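Local coordinates for m3DLH protein (Halieaceae bacterium, PDB 7JKA) that probably hydrolyses lactone or related ester bonds as a dienelactone hydrolase of the alpha/beta-hydrolase superfamily, with a phosphotriesterase activity also suggested, at residues A58-R61 with A62-L65. Numbering follows the deposited sequence.
Sequences ARER and ARRL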
ATOM      1  N   ALA A  58       6.526  -1.906  -7.876  1.00 14.41           N
ATOM      2  CA  ALA A  58       5.755  -0.775  -7.362  1.00 15.55           C
ATOM      3  C   ALA A  58       5.677   0.359  -8.375  1.00 15.83           C
ATOM      4  O   ALA A  58       4.638   1.029  -8.490  1.00 15.68           O
ATOM      5  CB  ALA A  58       6.378  -0.276  -6.065  1.00 17.21           C
ATOM      6  N   ARG A  59       6.776   0.617  -9.083  1.00 14.69           N
ATOM      7  CA  ARG A  59       6.750   1.642 -10.122  1.00 15.04           C
ATOM      8  C   ARG A  59       5.703   1.325 -11.179  1.00 19.19           C
ATOM      9  O   ARG A  59       4.992   2.220 -11.658  1.00 18.65           O
ATOM     10  CB  ARG A  59       8.128   1.772 -10.774  1.00 19.18           C
ATOM     11  CG  ARG A  59       9.255   2.219  -9.843  1.00 19.42           C
ATOM     12  CD  ARG A  59      10.565   2.312 -10.638  1.00 22.70           C
ATOM     13  NE  ARG A  59      11.633   2.818  -9.796  1.00 26.85           N
ATOM     14  CZ  ARG A  59      12.582   2.069  -9.245  1.00 37.49           C
ATOM     15  NH1 ARG A  59      12.635   0.760  -9.477  1.00 26.60           N
ATOM     16  NH2 ARG A  59      13.494   2.642  -8.473  1.00 47.02           N
ATOM     17  N   GLU A  60       5.614   0.055 -11.578  1.00 15.58           N
ATOM     18  CA  GLU A  60       4.638  -0.332 -12.586  1.00 16.22           C
ATOM     19  C   GLU A  60       3.215  -0.141 -12.065  1.00 15.36           C
ATOM     20  O   GLU A  60       2.336   0.290 -12.812  1.00 17.53           O
ATOM     21  CB  GLU A  60       4.886  -1.777 -13.016  1.00 20.06           C
ATOM     22  CG  GLU A  60       3.796  -2.361 -13.890  1.00 24.29           C
ATOM     23  CD  GLU A  60       3.660  -1.694 -15.243  1.00 27.73           C
ATOM     24  OE1 GLU A  60       4.541  -0.891 -15.632  1.00 25.63           O
ATOM     25  OE2 GLU A  60       2.652  -2.000 -15.928  1.00 27.47           O
ATOM     26  N   ARG A  61       2.965  -0.414 -10.781  1.00 15.75           N
ATOM     27  CA  ARG A  61       1.614  -0.188 -10.274  1.00 14.88           C
ATOM     28  C   ARG A  61       1.287   1.305 -10.230  1.00 14.25           C
ATOM     29  O   ARG A  61       0.162   1.713 -10.531  1.00 14.70           O
ATOM     30  CB  ARG A  61       1.447  -0.838  -8.902  1.00 18.70           C
ATOM     31  CG  ARG A  61       1.782  -2.322  -8.895  1.00 16.92           C
ATOM     32  CD  ARG A  61       0.940  -3.033  -9.927  1.00 17.26           C
ATOM     33  NE  ARG A  61       1.110  -4.494 -10.051  1.00 21.03           N
ATOM     34  CZ  ARG A  61       2.160  -5.093 -10.616  1.00 25.19           C
ATOM     35  NH1 ARG A  61       3.204  -4.377 -11.031  1.00 22.94           N
ATOM     36  NH2 ARG A  61       2.179  -6.416 -10.762  1.00 26.98           N
ATOM     37  N   ALA A  62       2.262   2.143  -9.873  1.00 13.39           N
ATOM     38  CA  ALA A  62       2.034   3.590  -9.921  1.00 13.49           C
ATOM     39  C   ALA A  62       1.766   4.028 -11.355  1.00 15.36           C
ATOM     40  O   ALA A  62       0.888   4.857 -11.609  1.00 13.61           O
ATOM     41  CB  ALA A  62       3.246   4.329  -9.346  1.00 15.33           C
ATOM     42  N   ARG A  63       2.516   3.481 -12.305  0.63 13.89           N
ATOM     43  CA  ARG A  63       2.253   3.790 -13.706  0.63 15.77           C
ATOM     44  C   ARG A  63       0.831   3.410 -14.097  0.63 16.28           C
ATOM     45  O   ARG A  63       0.133   4.190 -14.746  0.63 16.88           O
ATOM     46  CB  ARG A  63       3.264   3.076 -14.594  0.63 19.12           C
ATOM     47  CG  ARG A  63       3.317   3.583 -16.016  0.63 21.36           C
ATOM     48  CD  ARG A  63       4.096   2.614 -16.889  0.63 21.45           C
ATOM     49  NE  ARG A  63       3.356   1.358 -16.988  0.63 27.86           N
ATOM     50  CZ  ARG A  63       2.287   1.172 -17.756  0.63 29.59           C
ATOM     51  NH1 ARG A  63       1.838   2.154 -18.532  0.63 30.04           N
ATOM     52  NH2 ARG A  63       1.674  -0.005 -17.759  0.63 27.38           N
ATOM     53  N   ARG A  64       0.379   2.216 -13.695  1.00 16.22           N
ATOM     54  CA  ARG A  64      -0.973   1.784 -14.043  1.00 14.55           C
ATOM     55  C   ARG A  64      -2.018   2.708 -13.433  1.00 14.35           C
ATOM     56  O   ARG A  64      -3.023   3.031 -14.077  1.00 16.18           O
ATOM     57  CB  ARG A  64      -1.181   0.338 -13.593  1.00 16.40           C
ATOM     58  CG  ARG A  64      -0.280  -0.657 -14.316  1.00 16.67           C
ATOM     59  CD  ARG A  64      -0.514  -2.090 -13.792  1.00 18.90           C
ATOM     60  NE  ARG A  64       0.456  -2.998 -14.392  1.00 23.92           N
ATOM     61  CZ  ARG A  64       0.557  -4.288 -14.093  1.00 29.26           C
ATOM     62  NH1 ARG A  64      -0.258  -4.829 -13.192  1.00 25.34           N
ATOM     63  NH2 ARG A  64       1.481  -5.028 -14.685  1.00 26.71           N
ATOM     64  N   LEU A  65      -1.771   3.190 -12.208  1.00 15.21           N
ATOM     65  CA  LEU A  65      -2.694   4.130 -11.575  1.00 12.95           C
ATOM     66  C   LEU A  65      -2.747   5.459 -12.334  1.00 14.05           C
ATOM     67  O   LEU A  65      -3.821   6.052 -12.488  1.00 15.68           O
ATOM     68  CB  LEU A  65      -2.273   4.353 -10.122  1.00 12.35           C
ATOM     69  CG  LEU A  65      -2.555   3.134  -9.220  1.00 10.70           C
ATOM     70  CD1 LEU A  65      -1.770   3.331  -7.952  1.00 15.11           C
ATOM     71  CD2 LEU A  65      -4.039   2.983  -8.896  1.00 12.98           C
TER
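A62 joins A58 through the first of four i to i+4 backbone bonds in this run of helix, its N lying 3.0 Å from A58 O, and its methyl group rests beside the carbonyl oxygens of A58 and R59. One residue on, R63 repeats the backbone bond, to R59 O, and turns its side chain back along E60. In one of the two conformers modelled for R63, the guanidinium grips the carboxylate side-on. NE meets E60 OE1 at 2.9 Å from above the carboxylate plane, while NH2 approaches E60 OE2 on the syn side, also at 2.9 Å. The two flat groups are 32° apart, and the bend at chi3 folds the end of R63 round to present both donors. R64 NE takes the anti side of E60 OE2, 2.9 Å away, and both donors to this oxygen are tilted out of the carboxylate plane toward the same face. The R64 guanidinium stands nearly perpendicular to the carboxylate, at 82°. E60 reaches both arginines because CG lies anti to the backbone N (chi1 170°) and the chain then bends at chi2. With an alanine here the carboxylate is gone, and the R63 guanidinium is likely to be set free to turn, while R64 would probably rely on E235. R64 also lays its guanidinium over one face of that of R61, centres 3.9 Å apart. E235 OE2, on helix 232-250, accepts salt bridges from R61 NH2 and R64 NH1, so one carboxylate holds the stacked pair together. L65 closes the series with its N bonded to R61 O, and its buried side chain packs against V45, V47, I129, W239, M242 and F246. Helix 56-67, the beta-alpha-beta crossover linking parallel strands 42-48 and 71-74, thus packs on the central sheet alongside helix 232-250.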